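PDB 4QK0: GH127 beta-L-arabinofuranoside from Geobacillus stearothermophilus, which probably hydrolyses beta-L-arabinofuranosides, releasing L-arabinose, as a glycoside hydrolase of family GH127. Local coordinates for residues V558-E563 against G639-W644; L147-V152 against L198-E203. One frame throughout, in Å; residues are numbered along the deposited sequence.

Contact 1. Residues V558-E563 against G639-W644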
ATOM      1  N   VAL A 558      -5.261 -17.098 -18.023  1.00 22.14           N
ATOM      2  CA  VAL A 558      -5.293 -17.036 -16.605  1.00 24.89           C
ATOM      3  C   VAL A 558      -6.735 -16.700 -16.190  1.00 25.82           C
ATOM      4  O   VAL A 558      -7.367 -15.774 -16.730  1.00 22.66           O
ATOM      5  CB  VAL A 558      -4.329 -15.972 -16.065  1.00 23.37           C
ATOM      6  CG1 VAL A 558      -4.396 -15.916 -14.567  1.00 24.95           C
ATOM      7  CG2 VAL A 558      -2.891 -16.297 -16.458  1.00 25.92           C
ATOM      8  N   TYR A 559      -7.171 -17.415 -15.167  1.00 25.56           N
ATOM      9  CA  TYR A 559      -8.528 -17.308 -14.650  1.00 26.86           C
ATOM     10  C   TYR A 559      -8.591 -16.457 -13.358  1.00 25.36           C
ATOM     11  O   TYR A 559      -7.589 -16.206 -12.735  1.00 23.03           O
ATOM     12  CB  TYR A 559      -9.054 -18.744 -14.425  1.00 25.83           C
ATOM     13  CG  TYR A 559      -9.596 -19.273 -15.712  1.00 26.51           C
ATOM     14  CD1 TYR A 559      -8.762 -19.633 -16.753  1.00 25.85           C
ATOM     15  CD2 TYR A 559     -10.967 -19.313 -15.918  1.00 29.14           C
ATOM     16  CE1 TYR A 559      -9.272 -20.025 -17.999  1.00 28.61           C
ATOM     17  CE2 TYR A 559     -11.490 -19.768 -17.099  1.00 30.71           C
ATOM     18  CZ  TYR A 559     -10.641 -20.091 -18.162  1.00 30.68           C
ATOM     19  OH  TYR A 559     -11.194 -20.471 -19.359  1.00 29.90           O
ATOM     20  N   CYS A 560      -9.796 -16.026 -12.999  1.00 27.37           N
ATOM     21  CA  CYS A 560     -10.046 -15.269 -11.763  1.00 25.79           C
ATOM     22  C   CYS A 560     -11.398 -15.635 -11.207  1.00 28.60           C
ATOM     23  O   CYS A 560     -12.230 -16.270 -11.922  1.00 24.51           O
ATOM     24  CB  CYS A 560      -9.978 -13.810 -12.002  1.00 26.73           C
ATOM     25  SG  CYS A 560     -11.349 -13.094 -12.894  1.00 28.54           S
ATOM     26  N   LEU A 561     -11.601 -15.328  -9.918  1.00 26.32           N
ATOM     27  CA  LEU A 561     -12.930 -15.503  -9.291  1.00 26.48           C
ATOM     28  C   LEU A 561     -13.523 -14.152  -9.059  1.00 24.53           C
ATOM     29  O   LEU A 561     -12.817 -13.217  -8.644  1.00 22.94           O
ATOM     30  CB  LEU A 561     -12.860 -16.211  -7.971  1.00 30.96           C
ATOM     31  CG  LEU A 561     -12.095 -17.498  -7.834  1.00 35.25           C
ATOM     32  CD1 LEU A 561     -12.353 -18.162  -6.477  1.00 34.98           C
ATOM     33  CD2 LEU A 561     -12.495 -18.440  -8.899  1.00 40.37           C
ATOM     34  N   GLU A 562     -14.799 -14.003  -9.423  1.00 23.39           N
ATOM     35  CA  GLU A 562     -15.558 -12.763  -9.188  1.00 23.76           C
ATOM     36  C   GLU A 562     -16.729 -12.953  -8.177  1.00 25.80           C
ATOM     37  O   GLU A 562     -17.333 -14.033  -8.071  1.00 21.56           O
ATOM     38  CB  GLU A 562     -16.139 -12.237 -10.491  1.00 24.90           C
ATOM     39  CG  GLU A 562     -15.127 -11.647 -11.490  1.00 25.64           C
ATOM     40  CD  GLU A 562     -15.814 -10.730 -12.506  1.00 23.65           C
ATOM     41  OE1 GLU A 562     -16.453 -11.275 -13.387  1.00 27.12           O
ATOM     42  OE2 GLU A 562     -15.771  -9.490 -12.378  1.00 22.87           O
ATOM     43  N   GLU A 563     -17.018 -11.891  -7.459  1.00 27.86           N
ATOM     44  CA  GLU A 563     -18.087 -11.882  -6.466  1.00 32.01           C
ATOM     45  C   GLU A 563     -19.420 -12.270  -7.104  1.00 35.40           C
ATOM     46  O   GLU A 563     -20.195 -13.035  -6.541  1.00 32.91           O
ATOM     47  CB  GLU A 563     -18.188 -10.492  -5.872  1.00 31.98           C
ATOM     48  CG  GLU A 563     -19.282 -10.309  -4.839  1.00 37.76           C
ATOM     49  CD  GLU A 563     -19.219  -8.956  -4.103  1.00 38.78           C
ATOM     50  OE1 GLU A 563     -18.222  -8.187  -4.145  1.00 33.86           O
ATOM     51  OE2 GLU A 563     -20.232  -8.629  -3.477  1.00 49.00           O
ATOM     52  N   GLY A 639     -17.581  -5.522  -8.121  1.00 28.62           N
ATOM     53  CA  GLY A 639     -17.497  -6.599  -7.159  1.00 30.66           C
ATOM     54  C   GLY A 639     -16.066  -7.021  -6.905  1.00 32.84           C
ATOM     55  O   GLY A 639     -15.130  -6.572  -7.593  1.00 35.39           O
ATOM     56  N   GLU A 640     -15.886  -7.843  -5.884  1.00 29.18           N
ATOM     57  CA  GLU A 640     -14.594  -8.415  -5.600  1.00 28.22           C
ATOM     58  C   GLU A 640     -14.109  -9.270  -6.784  1.00 27.72           C
ATOM     59  O   GLU A 640     -14.924  -9.884  -7.507  1.00 23.51           O
ATOM     60  CB  GLU A 640     -14.663  -9.267  -4.320  1.00 27.71           C
ATOM     61  CG  GLU A 640     -14.886  -8.434  -3.067  1.00 31.31           C
ATOM     62  CD  GLU A 640     -14.681  -9.230  -1.775  1.00 29.85           C
ATOM     63  OE1 GLU A 640     -13.769 -10.099  -1.685  1.00 29.41           O
ATOM     64  OE2 GLU A 640     -15.487  -9.024  -0.859  1.00 31.91           O
HETATM   65  N   MSE A 641     -12.774  -9.374  -6.883  1.00 26.78           N
HETATM   66  CA  MSE A 641     -12.090 -10.281  -7.846  1.00 25.33           C
HETATM   67  C   MSE A 641     -10.758 -10.688  -7.298  1.00 22.42           C
HETATM   68  O   MSE A 641     -10.101  -9.888  -6.683  1.00 25.16           O
HETATM   69  CB  MSE A 641     -11.947  -9.550  -9.183  1.00 23.00           C
HETATM   70  CG  MSE A 641     -11.314 -10.415 -10.268  1.00 23.78           C
HETATM   71 SE   MSE A 641      -9.325 -10.267 -10.166  1.00 21.44          SE
HETATM   72  CE  MSE A 641      -9.099  -8.504 -10.783  1.00 21.72           C
ATOM     73  N   VAL A 642     -10.389 -11.958  -7.451  1.00 23.94           N
ATOM     74  CA  VAL A 642      -9.049 -12.401  -7.173  1.00 23.13           C
ATOM     75  C   VAL A 642      -8.575 -13.360  -8.205  1.00 22.56           C
ATOM     76  O   VAL A 642      -9.347 -14.127  -8.710  1.00 21.09           O
ATOM     77  CB  VAL A 642      -8.864 -13.113  -5.807  1.00 24.69           C
ATOM     78  CG1 VAL A 642      -9.066 -12.140  -4.675  1.00 30.06           C
ATOM     79  CG2 VAL A 642      -9.825 -14.258  -5.625  1.00 24.39           C
ATOM     80  N   VAL A 643      -7.255 -13.338  -8.433  1.00 21.92           N
ATOM     81  CA  VAL A 643      -6.560 -14.317  -9.258  1.00 21.13           C
ATOM     82  C   VAL A 643      -5.889 -15.334  -8.359  1.00 20.54           C
ATOM     83  O   VAL A 643      -6.070 -16.541  -8.529  1.00 18.05           O
ATOM     84  CB  VAL A 643      -5.472 -13.660 -10.147  1.00 22.38           C
ATOM     85  CG1 VAL A 643      -4.559 -14.695 -10.821  1.00 21.80           C
ATOM     86  CG2 VAL A 643      -6.125 -12.807 -11.205  1.00 24.87           C
ATOM     87  N   TRP A 644      -5.109 -14.847  -7.395  1.00 20.81           N
ATOM     88  CA  TRP A 644      -4.405 -15.742  -6.550  1.00 22.50           C
ATOM     89  C   TRP A 644      -5.317 -16.123  -5.389  1.00 24.44           C
ATOM     90  O   TRP A 644      -5.607 -15.308  -4.514  1.00 28.59           O
ATOM     91  CB  TRP A 644      -3.102 -15.104  -6.080  1.00 21.53           C
ATOM     92  CG  TRP A 644      -2.140 -15.016  -7.171  1.00 22.23           C
ATOM     93  CD1 TRP A 644      -1.900 -13.943  -7.983  1.00 21.42           C
ATOM     94  CD2 TRP A 644      -1.247 -16.041  -7.583  1.00 21.89           C
ATOM     95  NE1 TRP A 644      -0.956 -14.256  -8.893  1.00 24.08           N
ATOM     96  CE2 TRP A 644      -0.512 -15.536  -8.650  1.00 22.71           C
ATOM     97  CE3 TRP A 644      -0.993 -17.340  -7.140  1.00 23.13           C
ATOM     98  CZ2 TRP A 644       0.462 -16.282  -9.306  1.00 23.48           C
ATOM     99  CZ3 TRP A 644      -0.017 -18.065  -7.761  1.00 25.19           C
ATOM    100  CH2 TRP A 644       0.689 -17.539  -8.868  1.00 23.90           C
TER
HETATM  101  O   HOH W   1      -6.848 -17.981 -10.802  1.00 26.97           O
HETATM  102  O   HOH W   2     -15.884  -8.620 -10.021  1.00 25.49           O

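Contact 2. Residues L147-V152 against L198-E203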
ATOM      1  N   LEU A 147       4.342   9.970 -33.929  1.00 20.10           N
ATOM      2  CA  LEU A 147       3.951  10.436 -35.280  1.00 23.32           C
ATOM      3  C   LEU A 147       4.688   9.659 -36.422  1.00 23.04           C
ATOM      4  O   LEU A 147       4.093   9.267 -37.398  1.00 22.73           O
ATOM      5  CB  LEU A 147       4.284  11.911 -35.385  1.00 23.27           C
ATOM      6  CG  LEU A 147       3.317  13.082 -35.282  1.00 25.91           C
ATOM      7  CD1 LEU A 147       1.848  12.740 -35.223  1.00 27.95           C
ATOM      8  CD2 LEU A 147       3.750  14.117 -34.263  1.00 28.36           C
ATOM      9  N   ILE A 148       6.001   9.448 -36.239  1.00 25.25           N
ATOM     10  CA  ILE A 148       6.784   8.559 -37.125  1.00 24.32           C
ATOM     11  C   ILE A 148       6.147   7.186 -37.233  1.00 26.67           C
ATOM     12  O   ILE A 148       5.881   6.700 -38.342  1.00 25.97           O
ATOM     13  CB  ILE A 148       8.200   8.439 -36.630  1.00 23.36           C
ATOM     14  CG1 ILE A 148       8.949   9.764 -36.868  1.00 24.23           C
ATOM     15  CG2 ILE A 148       8.898   7.293 -37.316  1.00 25.01           C
ATOM     16  CD1 ILE A 148      10.279   9.905 -36.157  1.00 25.04           C
ATOM     17  N   GLU A 149       5.813   6.570 -36.099  1.00 25.58           N
ATOM     18  CA  GLU A 149       5.204   5.236 -36.178  1.00 24.05           C
ATOM     19  C   GLU A 149       3.949   5.307 -36.973  1.00 23.20           C
ATOM     20  O   GLU A 149       3.642   4.369 -37.704  1.00 24.03           O
ATOM     21  CB  GLU A 149       4.882   4.640 -34.810  1.00 25.25           C
ATOM     22  CG  GLU A 149       6.061   4.265 -33.947  1.00 25.68           C
ATOM     23  CD  GLU A 149       5.627   3.407 -32.732  1.00 28.22           C
ATOM     24  OE1 GLU A 149       5.498   3.940 -31.601  1.00 26.20           O
ATOM     25  OE2 GLU A 149       5.447   2.183 -32.919  1.00 28.63           O
ATOM     26  N   ALA A 150       3.169   6.375 -36.798  1.00 22.05           N
ATOM     27  CA  ALA A 150       1.870   6.410 -37.478  1.00 24.66           C
ATOM     28  C   ALA A 150       2.099   6.536 -39.003  1.00 24.63           C
ATOM     29  O   ALA A 150       1.406   5.917 -39.784  1.00 24.40           O
ATOM     30  CB  ALA A 150       1.054   7.604 -37.002  1.00 25.09           C
ATOM     31  N   ALA A 151       3.041   7.393 -39.374  1.00 22.91           N
ATOM     32  CA  ALA A 151       3.383   7.630 -40.776  1.00 25.24           C
ATOM     33  C   ALA A 151       3.919   6.372 -41.469  1.00 24.96           C
ATOM     34  O   ALA A 151       3.499   6.034 -42.577  1.00 24.57           O
ATOM     35  CB  ALA A 151       4.372   8.781 -40.903  1.00 25.17           C
ATOM     36  N   VAL A 152       4.773   5.633 -40.778  1.00 25.91           N
ATOM     37  CA  VAL A 152       5.253   4.356 -41.309  1.00 26.23           C
ATOM     38  C   VAL A 152       4.085   3.413 -41.542  1.00 27.13           C
ATOM     39  O   VAL A 152       3.938   2.817 -42.626  1.00 28.95           O
ATOM     40  CB  VAL A 152       6.286   3.686 -40.371  1.00 24.81           C
ATOM     41  CG1 VAL A 152       6.610   2.256 -40.823  1.00 24.08           C
ATOM     42  CG2 VAL A 152       7.550   4.502 -40.334  1.00 24.13           C
ATOM     43  N   LEU A 198      12.346   5.414 -34.780  1.00 25.63           N
ATOM     44  CA  LEU A 198      13.422   5.554 -35.763  1.00 27.10           C
ATOM     45  C   LEU A 198      13.828   4.243 -36.411  1.00 26.90           C
ATOM     46  O   LEU A 198      14.098   4.225 -37.599  1.00 30.19           O
ATOM     47  CB  LEU A 198      14.649   6.231 -35.140  1.00 27.11           C
ATOM     48  CG  LEU A 198      14.475   7.713 -34.902  1.00 27.88           C
ATOM     49  CD1 LEU A 198      15.619   8.307 -34.095  1.00 28.77           C
ATOM     50  CD2 LEU A 198      14.326   8.473 -36.223  1.00 29.68           C
ATOM     51  N   LEU A 199      13.817   3.138 -35.689  1.00 26.76           N
ATOM     52  CA  LEU A 199      14.071   1.840 -36.333  1.00 30.52           C
ATOM     53  C   LEU A 199      13.032   1.538 -37.375  1.00 30.20           C
ATOM     54  O   LEU A 199      13.329   0.973 -38.403  1.00 28.61           O
ATOM     55  CB  LEU A 199      14.089   0.666 -35.341  1.00 33.34           C
ATOM     56  CG  LEU A 199      15.089   0.708 -34.211  1.00 40.43           C
ATOM     57  CD1 LEU A 199      15.074  -0.599 -33.408  1.00 45.74           C
ATOM     58  CD2 LEU A 199      16.479   0.926 -34.783  1.00 45.81           C
ATOM     59  N   LYS A 200      11.777   1.823 -37.077  1.00 30.71           N
ATOM     60  CA  LYS A 200      10.736   1.518 -38.038  1.00 30.54           C
ATOM     61  C   LYS A 200      10.906   2.390 -39.263  1.00 26.45           C
ATOM     62  O   LYS A 200      10.649   1.971 -40.385  1.00 24.95           O
ATOM     63  CB  LYS A 200       9.355   1.681 -37.375  1.00 37.08           C
ATOM     64  CG  LYS A 200       8.787   0.374 -36.767  1.00 40.23           C
ATOM     65  CD  LYS A 200       8.057   0.535 -35.430  1.00 45.25           C
ATOM     66  CE  LYS A 200       6.761  -0.287 -35.293  1.00 48.19           C
ATOM     67  NZ  LYS A 200       5.508   0.577 -35.214  1.00 45.69           N
ATOM     68  N   LEU A 201      11.270   3.637 -39.050  1.00 24.68           N
ATOM     69  CA  LEU A 201      11.410   4.558 -40.128  1.00 26.62           C
ATOM     70  C   LEU A 201      12.593   4.092 -41.037  1.00 30.59           C
ATOM     71  O   LEU A 201      12.531   4.199 -42.270  1.00 27.54           O
ATOM     72  CB  LEU A 201      11.716   5.949 -39.606  1.00 27.45           C
ATOM     73  CG  LEU A 201      11.757   7.075 -40.635  1.00 29.56           C
ATOM     74  CD1 LEU A 201      10.436   7.235 -41.352  1.00 29.50           C
ATOM     75  CD2 LEU A 201      12.150   8.384 -39.965  1.00 30.74           C
ATOM     76  N   TYR A 202      13.659   3.602 -40.404  1.00 33.78           N
ATOM     77  CA  TYR A 202      14.768   3.004 -41.117  1.00 35.41           C
ATOM     78  C   TYR A 202      14.325   1.805 -41.965  1.00 34.12           C
ATOM     79  O   TYR A 202      14.703   1.714 -43.114  1.00 31.86           O
ATOM     80  CB  TYR A 202      15.872   2.601 -40.162  1.00 37.75           C
ATOM     81  CG  TYR A 202      16.887   1.719 -40.817  1.00 39.41           C
ATOM     82  CD1 TYR A 202      17.809   2.242 -41.752  1.00 41.39           C
ATOM     83  CD2 TYR A 202      16.923   0.370 -40.546  1.00 40.63           C
ATOM     84  CE1 TYR A 202      18.746   1.426 -42.377  1.00 42.28           C
ATOM     85  CE2 TYR A 202      17.848  -0.462 -41.177  1.00 43.66           C
ATOM     86  CZ  TYR A 202      18.748   0.064 -42.091  1.00 45.70           C
ATOM     87  OH  TYR A 202      19.648  -0.781 -42.685  1.00 51.14           O
ATOM     88  N   GLU A 203      13.488   0.944 -41.410  1.00 34.31           N
ATOM     89  CA  GLU A 203      13.072  -0.266 -42.101  1.00 36.26           C
ATOM     90  C   GLU A 203      12.302   0.075 -43.324  1.00 37.92           C
ATOM     91  O   GLU A 203      12.336  -0.643 -44.288  1.00 40.17           O
ATOM     92  CB  GLU A 203      12.181  -1.137 -41.245  1.00 38.02           C
ATOM     93  CG  GLU A 203      12.913  -1.934 -40.194  1.00 43.01           C
ATOM     94  CD  GLU A 203      12.047  -2.369 -38.994  1.00 47.20           C
ATOM     95  OE1 GLU A 203      10.824  -2.073 -38.884  1.00 45.99           O
ATOM     96  OE2 GLU A 203      12.632  -3.029 -38.128  1.00 48.13           O
TER
HETATM   97  O   HOH W   3       4.766   1.943 -37.429  1.00 37.01           O

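Contact 1. Residues V558-E563 against G639-W644
E563 and E640 grip each other twice at one end of the antiparallel pairing of strands 557-562 and 641-647, in a branched, mixed beta sheet of the GH127 C-terminal domain. The backbone N of E563 donates to E640 O, 2.9 Å away. In return E640 N reaches E563 OE1 at 2.9 Å, a nearly straight bond (170° at the hydrogen) to the anti lone pair of the carboxylate. Because the E563 side chain is extended, with CG anti to the backbone N (chi1 179°), its carboxylate is carried to this N-H just as the strand gives way to helix 563-566. A long glutamate suits the place as a side-chain acceptor for a backbone N-H because it spans the distance. E640 sends its carboxylate to N569 N and L570 N and to R544 of the second subunit; that arginine probably eases the like charge of E563, whose OE1 is 4.4 Å from E640 OE2.

Further along, L561 and V642 form the hydrogen-bonded pair: L561 N donates to V642 O at 2.8 Å, and V642 N returns a bond to L561 O. Beyond them a water donates to both Y559 O and V643 O. E562 and M641, the adjacent non-hydrogen-bonded pair, project from the opposite face to L561 and V642. That face is mixed: E562 spends its carboxylate on R636 and C634 N, and its CG lies 4.2 Å from M641 CG.

The face of L561 and V642 is apolar and suits branched hydrocarbons, the leucine also touching F625 and A627. M641, a selenomethionine, sets CG, anti to its backbone N, 3.8 Å from C560 SG, and the bent chain beyond brings SE to 4.0 Å from C560 CB. At the far end two valines cross at about a right angle, V558 CG1 meeting V643 CG1 at 3.9 Å.

Contact 2. Residues L147-V152 against L198-E203
Helices 140-158 and 194-205 of the GH127 catalytic domain, whose helical build is consistent with the (alpha/alpha)6 barrel of six-hairpin glycosidases, meet here through I148, E149 and V152 on one side and L198, K200 and L201 on the other. The short segments run in nearly the same direction, 28° apart, with their axes approaching to 8.9 Å.

Aliphatic side chains fill the gap. I148 offers both branches: CG2, anti to its backbone N, abuts L201 CB at 3.9 Å, while CD1 extends to L198 CD2. The isoleucine and leucine side chains I148 and L201 cross at about a right angle, which brings a methyl of one against the stem of the other. One turn on, V152 directs CG2 at the opposing backbone, 3.9 Å from L201 CA, and the same methyl also meets L201 CD1. A compact beta-branched valine suits a place where the backbones come this near, the V152 and L201 CA atoms being 6.3 Å apart.

Along one edge of this apolar seam, E149 and K200 form a salt bridge, with K200 NZ 2.8 Å from E149 OE2, on the anti lone pair of that oxygen. The glutamate is extended beyond CG, whereas the lysine bends at chi2, chi3 and chi4 as it crosses to helix 140-158. There a water accepts from NZ and donates to E149 O, tying the amine to backbone as well as side chain. E193 brings a like charge close to E149 OE1, and K200 probably helps offset it; R419 is a weak, long ion partner of OE1.

Around the pair, helix 76-92 supplies E84 as a weak, long ion partner for K200. Helix 162-177 packs on A150 and A151 through F163 and M167, and helix 208-220 lies against L198 and L201.

In the fold
Contact 1 and contact 2 belong to different parts of the chain and do not touch: their centres are 40 Å apart and their nearest atoms about 26 Å. They lie on opposite sides of the chain's centre, contact 2 at 18 Å and contact 1 at 22 Å from it. Along the sequence contact 2 closes before contact 1 opens. Residues 147-152 and 198-203 join helices within the catalytic domain, whereas 558-563 and 639-644 are segments of the C-terminal domain separated by 75 intervening residues. That sheet is not isolated from the catalytic part, since M641 and V643 bond through their backbones to V387 and L385. Contact 1 alone reaches the second subunit.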